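Local coordinates for D-3-phosphoglycerate dehydrogenase (Sulfolobus tokodaii, PDB 2EKL), which probably catalyses the NAD-dependent oxidation of D-3-phosphoglycerate, the step that leads into serine biosynthesis, at residues G146-G151 with L202-S207; M166-Y171 with I183-V188; P212-P217 with V235-K240; I228-R233 with T256-N261. All blocks are in the same frame, centred on the assembly; numbering follows the deposited sequence.

Contact 1: residues G146-G151 with L202-S207; sequences GIVGFG and LHVTVS. With NAD (nicotinamide-adenine-dinucleotide), chain B.
Val148 and Leu202 sit side by side at the carboxyl ends of two neighbouring parallel strands of a Rossmann fold, where both segments leave the sheet to bind NAD. Their side chains point the same way, and Leu202 CD2 rests 3.7 Å from Val148 CB. Val148 holds CG1 anti to its backbone N (chi1 -177°), which brings this methyl to Val204 CG1 at 3.9 Å and also near the adenine. Branched aliphatic residues suit this place, since one methyl can serve the sheet and another the cofactor. The strands are tied by the amide N of His203, which gives Val148 O a nearly straight bond of 2.8 Å. His203 CB lies by Gly149 O, while CD2 reaches Ile147 CG2 at an oblique approach. The ring's NE2 is bonded to Ser201 OG. Gly149 begins what fits the GxGxxG pattern, and its backbone angles (phi 103°, psi 95°) call for glycine; a beta carbon would also strike His203 O and Val204 CG1. Gly151, just ahead of helix 152-163, is equally bare where NAD O5B passes. A water accepts from Gly151 N and lies close to both His203 O and the pyrophosphate. In segment 202-207, Val204 O accepts from the hydroxyl O3D of the nicotinamide ribose of NAD, a short 2.5 Å away.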
# COMPACT_ATOMS: atom_id res chain seq x y z
N GLY A 146 12.76 8.02 6.64
CA GLY A 146 13.33 9.34 6.44
C GLY A 146 12.63 10.05 5.30
O GLY A 146 12.72 9.63 4.15
N ILE A 147 11.93 11.13 5.63
CA ILE A 147 11.20 11.92 4.65
C ILE A 147 12.10 13.03 4.10
O ILE A 147 12.43 13.98 4.82
CB ILE A 147 9.94 12.57 5.28
CG1 ILE A 147 9.07 11.50 5.94
CG2 ILE A 147 9.15 13.33 4.21
CD1 ILE A 147 8.51 10.45 4.99
N VAL A 148 12.52 12.91 2.85
CA VAL A 148 13.37 13.93 2.22
C VAL A 148 12.45 14.83 1.40
O VAL A 148 11.95 14.44 0.35
CB VAL A 148 14.42 13.30 1.29
CG1 VAL A 148 15.33 14.38 0.73
CG2 VAL A 148 15.24 12.27 2.06
N GLY A 149 12.23 16.05 1.89
CA GLY A 149 11.32 16.97 1.24
C GLY A 149 10.07 16.90 2.10
O GLY A 149 9.23 16.02 1.94
N PHE A 150 9.96 17.84 3.04
CA PHE A 150 8.84 17.85 3.98
C PHE A 150 7.79 18.90 3.65
O PHE A 150 7.50 19.78 4.46
CB PHE A 150 9.40 18.09 5.39
CG PHE A 150 8.53 17.58 6.50
CD1 PHE A 150 8.27 16.22 6.63
CD2 PHE A 150 7.98 18.46 7.43
CE1 PHE A 150 7.48 15.74 7.68
CE2 PHE A 150 7.19 17.99 8.48
CZ PHE A 150 6.94 16.63 8.61
N GLY A 151 7.21 18.80 2.46
CA GLY A 151 6.19 19.75 2.04
C GLY A 151 4.79 19.19 2.20
O GLY A 151 4.52 18.45 3.14
N LEU A 202 11.20 10.08 -1.01
CA LEU A 202 11.52 11.36 -1.64
C LEU A 202 10.29 12.15 -2.07
O LEU A 202 9.44 11.64 -2.81
CB LEU A 202 12.43 11.11 -2.84
CG LEU A 202 13.64 10.21 -2.56
CD1 LEU A 202 14.40 9.99 -3.85
CD2 LEU A 202 14.54 10.84 -1.50
N HIS A 203 10.21 13.40 -1.62
CA HIS A 203 9.08 14.27 -1.93
C HIS A 203 9.56 15.69 -2.16
O HIS A 203 8.96 16.65 -1.67
CB HIS A 203 8.09 14.23 -0.77
CG HIS A 203 7.61 12.85 -0.44
ND1 HIS A 203 6.72 12.17 -1.23
CD2 HIS A 203 7.96 12.00 0.55
CE1 HIS A 203 6.54 10.96 -0.74
NE2 HIS A 203 7.28 10.83 0.34
N VAL A 204 10.64 15.82 -2.91
CA VAL A 204 11.24 17.13 -3.18
C VAL A 204 10.82 17.76 -4.49
O VAL A 204 10.36 17.09 -5.41
CB VAL A 204 12.78 17.03 -3.19
CG1 VAL A 204 13.29 16.53 -1.86
CG2 VAL A 204 13.23 16.10 -4.32
N THR A 205 10.99 19.08 -4.56
CA THR A 205 10.72 19.85 -5.76
C THR A 205 12.10 20.29 -6.24
O THR A 205 12.78 21.06 -5.57
CB THR A 205 9.88 21.11 -5.48
OG1 THR A 205 10.49 21.84 -4.41
CG2 THR A 205 8.45 20.73 -5.12
N VAL A 206 12.51 19.76 -7.39
CA VAL A 206 13.82 20.10 -7.95
C VAL A 206 13.68 20.37 -9.44
O VAL A 206 12.71 19.96 -10.07
CB VAL A 206 14.82 18.94 -7.74
CG1 VAL A 206 15.10 18.76 -6.25
CG2 VAL A 206 14.27 17.66 -8.33
N SER A 207 14.66 21.08 -9.99
CA SER A 207 14.65 21.40 -11.41
C SER A 207 15.22 20.24 -12.23
O SER A 207 15.80 19.30 -11.67
CB SER A 207 15.46 22.67 -11.67
OG SER A 207 16.80 22.52 -11.22
PA NAD B . 6.02 21.05 -1.87
O1A NAD B . 4.89 21.22 -0.94
O2A NAD B . 6.50 22.30 -2.60
O5B NAD B . 7.21 20.38 -1.04
C5B NAD B . 8.46 20.13 -1.68
C4B NAD B . 9.55 20.20 -0.44
O4B NAD B . 10.80 19.60 -0.83
C3B NAD B . 9.71 21.68 0.06
O3B NAD B . 9.50 21.78 1.47
C2B NAD B . 11.11 22.04 -0.46
O2B NAD B . 11.82 23.05 0.21
C1B NAD B . 11.71 20.68 -0.43
N9A NAD B . 13.00 20.57 -1.17
C8A NAD B . 13.39 21.09 -2.40
N7A NAD B . 14.67 20.73 -2.66
C5A NAD B . 15.11 19.98 -1.62
C6A NAD B . 16.36 19.31 -1.29
N6A NAD B . 17.39 19.35 -2.11
N1A NAD B . 16.48 18.59 -0.06
C2A NAD B . 15.39 18.51 0.87
N3A NAD B . 14.18 19.16 0.56
C4A NAD B . 14.05 19.88 -0.67
O3 NAD B . 5.62 19.99 -3.02
PN NAD B . 4.63 18.72 -2.96
O1N NAD B . 4.69 18.10 -1.63
O2N NAD B . 3.30 19.26 -3.38
O5D NAD B . 5.28 17.89 -4.13
C5D NAD B . 6.44 17.13 -3.89
C4D NAD B . 6.93 16.43 -5.14
O4D NAD B . 5.99 15.48 -5.61
C3D NAD B . 7.21 17.34 -6.37
O3D NAD B . 8.42 16.94 -7.04
C2D NAD B . 5.98 17.21 -7.20
O2D NAD B . 6.15 17.70 -8.51
C1D NAD B . 5.76 15.73 -6.99
N1N NAD B . 4.41 15.18 -7.31
C2N NAD B . 4.35 13.96 -8.06
C3N NAD B . 3.08 13.41 -8.37
C7N NAD B . 3.00 12.15 -9.14
O7N NAD B . 1.99 12.02 -10.01
N7N NAD B . 3.87 11.15 -9.03
C4N NAD B . 1.86 14.14 -7.91
C5N NAD B . 1.94 15.38 -7.16
C6N NAD B . 3.24 15.90 -6.85
O HOH W 1 6.64 17.20 0.07

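Contact 2: residues M166-Y171 with I183-V188; sequences MKVLAY and INAKAV. With NAD (nicotinamide-adenine-dinucleotide), chain B.
Val188 N donates to Ala170 O at 2.9 Å in the straightest of three backbone hydrogen bonds that join strand 167-171 to the edge strand 186-187. The other two alternate in direction as parallel pairing requires: Lys186 N to Val168 O and Ala170 N to Lys186 O, both 3.0 Å. In the latter the donor stands above the carbonyl plane, 36° out of it. Alpha-carbon C-H groups add to the pairing, among them Ala187 CA, 3.3 Å from Ala170 O. Where the segments first come together, a water bridges them, accepting from Val168 N and donating to Asn184 O. Asn184 itself, at positive phi, is the C-prime residue of the Schellman motif that ends helix 177-182 and turns the chain into the strand.

Outside the backbone, Val168 carries CG1 anti to its N (chi1 -175°), and this methyl meets Ala185 CB at 3.6 Å. Leu169 and Lys186 lie side by side on one face; the leucine packs CB against Val188 CG2, while the lysine uses its aliphatic root and sends its amine away. Small Ala170 and Ala187 suit the other face, where Phe150 and Ile176 press close. At the strand end, the Tyr171 ring meets Val188 O at its edge, CD1 standing 3.3 Å from the oxygen, and its CE2 lies 3.5 Å from NAD N1A. Between these two strands of a beta-alpha-beta unit, main-chain bonds are thus supplemented by apolar contacts, and the pair ends in an aromatic ring beside the adenine.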
# COMPACT_ATOMS: atom_id res chain seq x y z
N MET A 166 6.13 3.68 12.74
CA MET A 166 7.49 3.95 12.29
C MET A 166 8.01 5.22 12.95
O MET A 166 7.23 6.11 13.31
CB MET A 166 7.52 4.13 10.76
CG MET A 166 6.94 2.98 9.97
SD MET A 166 7.23 3.15 8.19
CE MET A 166 8.94 2.60 8.11
N LYS A 167 9.32 5.29 13.14
CA LYS A 167 9.93 6.49 13.66
C LYS A 167 10.20 7.37 12.51
O LYS A 167 10.85 6.99 11.55
CB LYS A 167 11.25 6.16 14.34
CG LYS A 167 11.02 5.25 15.53
CD LYS A 167 12.17 5.08 16.54
CE LYS A 167 11.80 3.96 17.52
NZ LYS A 167 12.84 3.77 18.53
N VAL A 168 9.69 8.60 12.57
CA VAL A 168 9.85 9.51 11.44
C VAL A 168 10.91 10.58 11.59
O VAL A 168 10.92 11.35 12.56
CB VAL A 168 8.50 10.21 11.14
CG1 VAL A 168 8.62 11.06 9.88
CG2 VAL A 168 7.40 9.17 10.98
N LEU A 169 11.81 10.63 10.61
CA LEU A 169 12.87 11.63 10.54
C LEU A 169 12.57 12.42 9.28
O LEU A 169 12.04 11.87 8.31
CB LEU A 169 14.25 10.97 10.42
CG LEU A 169 14.73 10.07 11.56
CD1 LEU A 169 16.14 9.58 11.24
CD2 LEU A 169 14.72 10.83 12.88
N ALA A 170 12.91 13.70 9.27
CA ALA A 170 12.64 14.50 8.09
C ALA A 170 13.75 15.50 7.81
O ALA A 170 14.37 16.02 8.73
CB ALA A 170 11.31 15.22 8.24
N TYR A 171 14.00 15.73 6.53
CA TYR A 171 15.00 16.69 6.11
C TYR A 171 14.42 17.55 5.00
O TYR A 171 13.75 17.05 4.09
CB TYR A 171 16.27 16.02 5.57
CG TYR A 171 17.21 17.03 4.93
CD1 TYR A 171 17.85 18.00 5.69
CD2 TYR A 171 17.40 17.05 3.54
CE1 TYR A 171 18.66 18.98 5.10
CE2 TYR A 171 18.21 18.02 2.94
CZ TYR A 171 18.83 18.98 3.72
OH TYR A 171 19.59 19.96 3.13
N ILE A 183 4.11 16.59 14.23
CA ILE A 183 3.56 15.31 13.80
C ILE A 183 4.31 14.13 14.42
O ILE A 183 4.21 13.00 13.93
CB ILE A 183 3.60 15.16 12.26
CG1 ILE A 183 5.04 14.95 11.79
CG2 ILE A 183 3.02 16.40 11.60
CD1 ILE A 183 5.12 14.46 10.35
N ASN A 184 5.05 14.40 15.49
CA ASN A 184 5.83 13.39 16.20
C ASN A 184 7.05 12.94 15.40
O ASN A 184 7.55 11.83 15.60
CB ASN A 184 4.97 12.17 16.55
CG ASN A 184 5.60 11.31 17.63
OD1 ASN A 184 5.40 10.09 17.67
ND2 ASN A 184 6.34 11.94 18.53
N ALA A 185 7.51 13.79 14.49
CA ALA A 185 8.68 13.49 13.68
C ALA A 185 9.83 14.34 14.20
O ALA A 185 9.63 15.19 15.07
CB ALA A 185 8.41 13.81 12.22
N LYS A 186 11.03 14.12 13.67
CA LYS A 186 12.18 14.90 14.10
C LYS A 186 12.96 15.41 12.89
O LYS A 186 13.38 14.63 12.04
CB LYS A 186 13.10 14.04 14.98
CG LYS A 186 14.27 14.80 15.59
CD LYS A 186 15.08 13.90 16.52
CE LYS A 186 16.12 14.69 17.30
NZ LYS A 186 17.10 15.36 16.41
N ALA A 187 13.13 16.72 12.82
CA ALA A 187 13.88 17.32 11.72
C ALA A 187 15.36 17.09 11.99
O ALA A 187 15.86 17.39 13.08
CB ALA A 187 13.58 18.81 11.61
N VAL A 188 16.06 16.55 11.00
CA VAL A 188 17.49 16.27 11.13
C VAL A 188 18.23 16.62 9.84
O VAL A 188 17.61 17.01 8.85
CB VAL A 188 17.73 14.77 11.43
CG1 VAL A 188 17.05 14.37 12.73
CG2 VAL A 188 17.21 13.91 10.27
PA NAD B . 6.02 21.05 -1.87
O1A NAD B . 4.89 21.22 -0.94
O2A NAD B . 6.50 22.30 -2.60
O5B NAD B . 7.21 20.38 -1.04
C5B NAD B . 8.46 20.13 -1.68
C4B NAD B . 9.55 20.20 -0.44
O4B NAD B . 10.80 19.60 -0.83
C3B NAD B . 9.71 21.68 0.06
O3B NAD B . 9.50 21.78 1.47
C2B NAD B . 11.11 22.04 -0.46
O2B NAD B . 11.82 23.05 0.21
C1B NAD B . 11.71 20.68 -0.43
N9A NAD B . 13.00 20.57 -1.17
C8A NAD B . 13.39 21.09 -2.40
N7A NAD B . 14.67 20.73 -2.66
C5A NAD B . 15.11 19.98 -1.62
C6A NAD B . 16.36 19.31 -1.29
N6A NAD B . 17.39 19.35 -2.11
N1A NAD B . 16.48 18.59 -0.06
C2A NAD B . 15.39 18.51 0.87
N3A NAD B . 14.18 19.16 0.56
C4A NAD B . 14.05 19.88 -0.67
O3 NAD B . 5.62 19.99 -3.02
PN NAD B . 4.63 18.72 -2.96
O1N NAD B . 4.69 18.10 -1.63
O2N NAD B . 3.30 19.26 -3.38
O5D NAD B . 5.28 17.89 -4.13
C5D NAD B . 6.44 17.13 -3.89
C4D NAD B . 6.93 16.43 -5.14
O4D NAD B . 5.99 15.48 -5.61
C3D NAD B . 7.21 17.34 -6.37
O3D NAD B . 8.42 16.94 -7.04
C2D NAD B . 5.98 17.21 -7.20
O2D NAD B . 6.15 17.70 -8.51
C1D NAD B . 5.76 15.73 -6.99
N1N NAD B . 4.41 15.18 -7.31
C2N NAD B . 4.35 13.96 -8.06
C3N NAD B . 3.08 13.41 -8.37
C7N NAD B . 3.00 12.15 -9.14
O7N NAD B . 1.99 12.02 -10.01
N7N NAD B . 3.87 11.15 -9.03
C4N NAD B . 1.86 14.14 -7.91
C5N NAD B . 1.94 15.38 -7.16
C6N NAD B . 3.24 15.90 -6.85
O HOH W 2 7.89 9.38 14.70

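Contact 3: residues P212-P217 with V235-K240; sequences PIIDYP and VAVNGK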
# COMPACT_ATOMS: atom_id res chain seq x y z
N PRO A 212 21.38 15.46 -8.90
CA PRO A 212 20.54 14.68 -7.98
C PRO A 212 20.88 14.87 -6.51
O PRO A 212 22.04 15.01 -6.14
CB PRO A 212 20.76 13.24 -8.45
CG PRO A 212 22.14 13.27 -9.02
CD PRO A 212 22.15 14.57 -9.79
N ILE A 213 19.84 14.89 -5.67
CA ILE A 213 20.02 15.06 -4.24
C ILE A 213 20.54 13.76 -3.64
O ILE A 213 21.29 13.76 -2.67
CB ILE A 213 18.70 15.44 -3.56
CG1 ILE A 213 18.19 16.76 -4.14
CG2 ILE A 213 18.89 15.56 -2.05
CD1 ILE A 213 19.21 17.88 -4.08
N ILE A 214 20.13 12.65 -4.23
CA ILE A 214 20.57 11.34 -3.77
C ILE A 214 21.60 10.87 -4.79
O ILE A 214 21.25 10.33 -5.85
CB ILE A 214 19.40 10.34 -3.69
CG1 ILE A 214 18.29 10.91 -2.80
CG2 ILE A 214 19.88 9.02 -3.09
CD1 ILE A 214 18.74 11.28 -1.39
N ASP A 215 22.87 11.10 -4.47
CA ASP A 215 23.98 10.72 -5.34
C ASP A 215 24.87 9.71 -4.63
O ASP A 215 24.50 9.17 -3.58
CB ASP A 215 24.79 11.97 -5.71
CG ASP A 215 25.42 11.87 -7.09
OD1 ASP A 215 26.04 10.83 -7.40
OD2 ASP A 215 25.31 12.84 -7.87
N TYR A 216 26.04 9.45 -5.19
CA TYR A 216 26.94 8.46 -4.61
C TYR A 216 27.24 8.57 -3.12
O TYR A 216 27.17 7.58 -2.40
CB TYR A 216 28.25 8.40 -5.41
CG TYR A 216 28.18 7.39 -6.54
CD1 TYR A 216 28.37 6.03 -6.29
CD2 TYR A 216 27.87 7.79 -7.84
CE1 TYR A 216 28.24 5.09 -7.30
CE2 TYR A 216 27.74 6.85 -8.86
CZ TYR A 216 27.93 5.51 -8.58
OH TYR A 216 27.79 4.57 -9.58
N PRO A 217 27.60 9.77 -2.64
CA PRO A 217 27.89 9.91 -1.20
C PRO A 217 26.70 9.53 -0.32
O PRO A 217 26.87 8.90 0.72
CB PRO A 217 28.26 11.39 -1.07
CG PRO A 217 28.82 11.73 -2.42
CD PRO A 217 27.84 11.04 -3.35
N VAL A 235 14.78 12.79 -11.46
CA VAL A 235 16.08 13.47 -11.43
C VAL A 235 16.64 13.71 -10.03
O VAL A 235 17.82 14.06 -9.88
CB VAL A 235 16.03 14.83 -12.18
CG1 VAL A 235 15.62 14.61 -13.63
CG2 VAL A 235 15.06 15.78 -11.50
N ALA A 236 15.82 13.54 -9.00
CA ALA A 236 16.27 13.73 -7.63
C ALA A 236 17.22 12.59 -7.25
O ALA A 236 17.96 12.68 -6.27
CB ALA A 236 15.08 13.75 -6.67
N VAL A 237 17.22 11.54 -8.06
CA VAL A 237 18.06 10.37 -7.81
C VAL A 237 19.03 10.07 -8.95
O VAL A 237 18.66 10.15 -10.12
CB VAL A 237 17.21 9.10 -7.59
CG1 VAL A 237 18.10 7.88 -7.40
CG2 VAL A 237 16.30 9.30 -6.39
N ASN A 238 20.27 9.74 -8.60
CA ASN A 238 21.27 9.38 -9.60
C ASN A 238 20.92 7.93 -9.96
O ASN A 238 21.22 7.01 -9.20
CB ASN A 238 22.67 9.44 -8.99
CG ASN A 238 23.76 9.09 -9.98
OD1 ASN A 238 23.57 8.27 -10.88
ND2 ASN A 238 24.93 9.70 -9.82
N GLY A 239 20.28 7.75 -11.12
CA GLY A 239 19.87 6.43 -11.55
C GLY A 239 20.98 5.41 -11.73
O GLY A 239 20.81 4.23 -11.45
N LYS A 240 22.13 5.87 -12.22
CA LYS A 240 23.25 4.97 -12.42
C LYS A 240 23.83 4.53 -11.08
O LYS A 240 24.20 3.38 -10.90
CB LYS A 240 24.30 5.66 -13.29
CG LYS A 240 23.78 5.92 -14.70
CD LYS A 240 24.73 6.78 -15.53
CE LYS A 240 24.18 6.99 -16.93
NZ LYS A 240 25.06 7.84 -17.77
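Two loop segments meet here beside the parallel sheet of the NAD-binding domain, each running into the start of a helix, 216-221 on one side and 239-247 on the other. A single backbone bridge pairs Ile214 with Val237: Ile214 N donates to Ala236 O, and Asn238 N returns a bond to Ile214 O, each 3.0 Å and nearly straight. Ala236 O also takes a weak bond from Ile213 N, whose side chain touches NAD. Pro212, with no amide hydrogen to place, lays CB 3.4 Å from Val235 O and sets CG against Asn238 CB. Ile214 CB packs on Val237 CG2, and both residues reach Leu202 of the sheet.

The polar side chains meet at the helix starts. Asn238 holds CG anti to its backbone N (chi1 -179°), and its ND2 donates to Asp215 OD1 at 2.9 Å, arriving from above the carboxylate, whose plane stands 79° from that of the amide. The same oxygen accepts from Tyr216 N through its anti lone pair. Asn238 OD1 caps helix 239-247 at Ala241 N, while Tyr216 OH bonds to Asp244. An asparagine suits this junction because its amide can donate to one segment and accept from its own helix, so that the two helix starts are coupled.

Contact 4: residues I228-R233 with T256-N261; sequences IVNTSR and TDVFWN. With NAD (nicotinamide-adenine-dinucleotide), chain B.
Asn230 and Thr256 form a parallel bridge, CA atoms 4.6 Å apart, at the ends of two neighbouring strands, and Asp257 N closes it with a nearly straight bond of 3.0 Å to Asn230 O. Thr256 OG1 lies 2.9 Å from that same oxygen.

Asn230 organises the turn that follows its strand. Its CG stands anti to the backbone N (chi1 -173°), and chi2 near 2° then places OD1, which accepts from Ser232 N in an Asx turn and from Ser232 OG at 2.8 Å, the two donors coming from opposite faces of the amide plane. Its ND2 donates to Arg233 O. Each half of the amide thus holds the loop, one by accepting and the other by donating. Val258 crosses this side chain at about a right angle and covers it with CG2, 3.9 Å from ND2; the same methyl meets Arg233 C, and CG1 rests by Ser232 O.

Both loops also bind the cofactor. NAD N7N donates to Asp257 OD2 at 2.7 Å and to Thr231 O at 3.2 Å, so the nicotinamide carboxamide bridges the two segments. Gly285 N also bonds to OD2, and Thr281 OG1 and Ile284 N to OD1, which fixes the carboxylate in place, while Arg233 pairs with Asp80 in a salt bridge. Helix 102-118 packs on Thr231 and Asp257, strand 278-280 lies against Thr256, and helix 267-274 takes Phe259, which also touches Phe132 of the second subunit.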
# COMPACT_ATOMS: atom_id res chain seq x y z
N ILE A 228 13.91 2.46 -0.79
CA ILE A 228 13.79 3.84 -1.25
C ILE A 228 12.52 4.01 -2.08
O ILE A 228 12.29 3.26 -3.02
CB ILE A 228 15.00 4.23 -2.12
CG1 ILE A 228 16.30 3.98 -1.35
CG2 ILE A 228 14.90 5.69 -2.53
CD1 ILE A 228 17.58 4.21 -2.18
N VAL A 229 11.70 4.99 -1.71
CA VAL A 229 10.45 5.25 -2.42
C VAL A 229 10.53 6.63 -3.05
O VAL A 229 11.01 7.57 -2.42
CB VAL A 229 9.22 5.20 -1.47
CG1 VAL A 229 7.93 5.41 -2.25
CG2 VAL A 229 9.18 3.86 -0.74
N ASN A 230 10.06 6.75 -4.28
CA ASN A 230 10.11 8.04 -4.96
C ASN A 230 8.85 8.33 -5.77
O ASN A 230 8.58 7.67 -6.77
CB ASN A 230 11.34 8.09 -5.88
CG ASN A 230 11.55 9.47 -6.50
OD1 ASN A 230 10.81 10.42 -6.24
ND2 ASN A 230 12.58 9.59 -7.34
N THR A 231 8.08 9.32 -5.33
CA THR A 231 6.89 9.73 -6.07
C THR A 231 7.00 11.21 -6.42
O THR A 231 6.02 11.83 -6.80
CB THR A 231 5.59 9.51 -5.26
OG1 THR A 231 5.67 10.22 -4.01
CG2 THR A 231 5.36 8.04 -5.00
N SER A 232 8.21 11.75 -6.29
CA SER A 232 8.43 13.16 -6.59
C SER A 232 8.99 13.36 -8.00
O SER A 232 8.22 13.56 -8.95
CB SER A 232 9.37 13.79 -5.54
OG SER A 232 10.63 13.15 -5.49
N ARG A 233 10.31 13.33 -8.14
CA ARG A 233 10.95 13.49 -9.45
C ARG A 233 12.10 12.50 -9.62
O ARG A 233 12.89 12.29 -8.71
CB ARG A 233 11.49 14.91 -9.63
CG ARG A 233 10.43 15.94 -9.96
CD ARG A 233 11.05 17.09 -10.73
NE ARG A 233 10.07 18.09 -11.13
CZ ARG A 233 10.34 19.13 -11.92
NH1 ARG A 233 11.58 19.30 -12.38
NH2 ARG A 233 9.39 20.00 -12.23
N THR A 256 9.06 3.36 -7.28
CA THR A 256 8.86 4.69 -7.83
C THR A 256 7.67 4.83 -8.77
O THR A 256 7.26 3.87 -9.42
CB THR A 256 10.14 5.12 -8.58
OG1 THR A 256 10.01 6.47 -9.03
CG2 THR A 256 10.37 4.21 -9.79
N ASP A 257 7.12 6.04 -8.81
CA ASP A 257 6.01 6.35 -9.70
C ASP A 257 6.58 7.21 -10.84
O ASP A 257 5.87 7.56 -11.78
CB ASP A 257 4.93 7.13 -8.95
CG ASP A 257 3.71 7.43 -9.81
OD1 ASP A 257 3.17 6.48 -10.43
OD2 ASP A 257 3.28 8.60 -9.86
N VAL A 258 7.86 7.53 -10.74
CA VAL A 258 8.52 8.36 -11.75
C VAL A 258 9.83 7.76 -12.27
O VAL A 258 10.64 7.24 -11.51
CB VAL A 258 8.81 9.77 -11.19
CG1 VAL A 258 7.51 10.47 -10.82
CG2 VAL A 258 9.72 9.67 -9.97
N PHE A 259 10.02 7.83 -13.58
CA PHE A 259 11.23 7.30 -14.21
C PHE A 259 11.88 8.40 -15.04
O PHE A 259 11.20 9.27 -15.57
CB PHE A 259 10.89 6.09 -15.09
CG PHE A 259 11.69 4.86 -14.76
CD1 PHE A 259 11.57 4.24 -13.53
CD2 PHE A 259 12.58 4.33 -15.70
CE1 PHE A 259 12.31 3.10 -13.22
CE2 PHE A 259 13.33 3.19 -15.40
CZ PHE A 259 13.20 2.58 -14.16
N TRP A 260 13.20 8.34 -15.15
CA TRP A 260 13.95 9.34 -15.91
C TRP A 260 13.36 9.49 -17.30
O TRP A 260 13.25 10.61 -17.82
CB TRP A 260 15.42 8.91 -15.95
CG TRP A 260 15.98 8.81 -14.56
CD1 TRP A 260 16.59 9.80 -13.84
CD2 TRP A 260 15.89 7.68 -13.68
NE1 TRP A 260 16.87 9.37 -12.56
CE2 TRP A 260 16.45 8.07 -12.44
CE3 TRP A 260 15.37 6.39 -13.81
CZ2 TRP A 260 16.51 7.20 -11.34
CZ3 TRP A 260 15.44 5.52 -12.72
CH2 TRP A 260 16.00 5.94 -11.50
N ASN A 261 12.96 8.37 -17.89
CA ASN A 261 12.32 8.34 -19.20
C ASN A 261 11.17 7.35 -19.08
O ASN A 261 11.37 6.20 -18.67
CB ASN A 261 13.30 7.88 -20.28
CG ASN A 261 14.20 9.00 -20.76
OD1 ASN A 261 13.74 9.97 -21.36
ND2 ASN A 261 15.50 8.86 -20.50
PA NAD B . 6.02 21.05 -1.87
O1A NAD B . 4.89 21.22 -0.94
O2A NAD B . 6.50 22.30 -2.60
O5B NAD B . 7.21 20.38 -1.04
C5B NAD B . 8.46 20.13 -1.68
C4B NAD B . 9.55 20.20 -0.44
O4B NAD B . 10.80 19.60 -0.83
C3B NAD B . 9.71 21.68 0.06
O3B NAD B . 9.50 21.78 1.47
C2B NAD B . 11.11 22.04 -0.46
O2B NAD B . 11.82 23.05 0.21
C1B NAD B . 11.71 20.68 -0.43
N9A NAD B . 13.00 20.57 -1.17
C8A NAD B . 13.39 21.09 -2.40
N7A NAD B . 14.67 20.73 -2.66
C5A NAD B . 15.11 19.98 -1.62
C6A NAD B . 16.36 19.31 -1.29
N6A NAD B . 17.39 19.35 -2.11
N1A NAD B . 16.48 18.59 -0.06
C2A NAD B . 15.39 18.51 0.87
N3A NAD B . 14.18 19.16 0.56
C4A NAD B . 14.05 19.88 -0.67
O3 NAD B . 5.62 19.99 -3.02
PN NAD B . 4.63 18.72 -2.96
O1N NAD B . 4.69 18.10 -1.63
O2N NAD B . 3.30 19.26 -3.38
O5D NAD B . 5.28 17.89 -4.13
C5D NAD B . 6.44 17.13 -3.89
C4D NAD B . 6.93 16.43 -5.14
O4D NAD B . 5.99 15.48 -5.61
C3D NAD B . 7.21 17.34 -6.37
O3D NAD B . 8.42 16.94 -7.04
C2D NAD B . 5.98 17.21 -7.20
O2D NAD B . 6.15 17.70 -8.51
C1D NAD B . 5.76 15.73 -6.99
N1N NAD B . 4.41 15.18 -7.31
C2N NAD B . 4.35 13.96 -8.06
C3N NAD B . 3.08 13.41 -8.37
C7N NAD B . 3.00 12.15 -9.14
O7N NAD B . 1.99 12.02 -10.01
N7N NAD B . 3.87 11.15 -9.03
C4N NAD B . 1.86 14.14 -7.91
C5N NAD B . 1.94 15.38 -7.16
C6N NAD B . 3.24 15.90 -6.85

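How the contacts relate
Contacts 1, 2 and 4 belong to one parallel sheet and all touch NAD: contact 2 lies by the adenine, contact 1 runs from the adenine to the pyrophosphate and a ribose, and contact 4 holds the carboxamide. Ile147 N to Leu169 O (2.8 Å) probably bonds contact 1 to contact 2, whose centres are about 13 Å apart, and Leu202 N to Val229 O (2.9 Å) probably bonds it to contact 4, about 11 Å away. Contact 2 is nested within the chain loop that contact 1 closes. Contact 3 reaches NAD through Ile213, packs on contact 1 through Val237 and Leu202, and alternates along the chain with contact 4, where Trp260 NE1 probably bonds Val237 O.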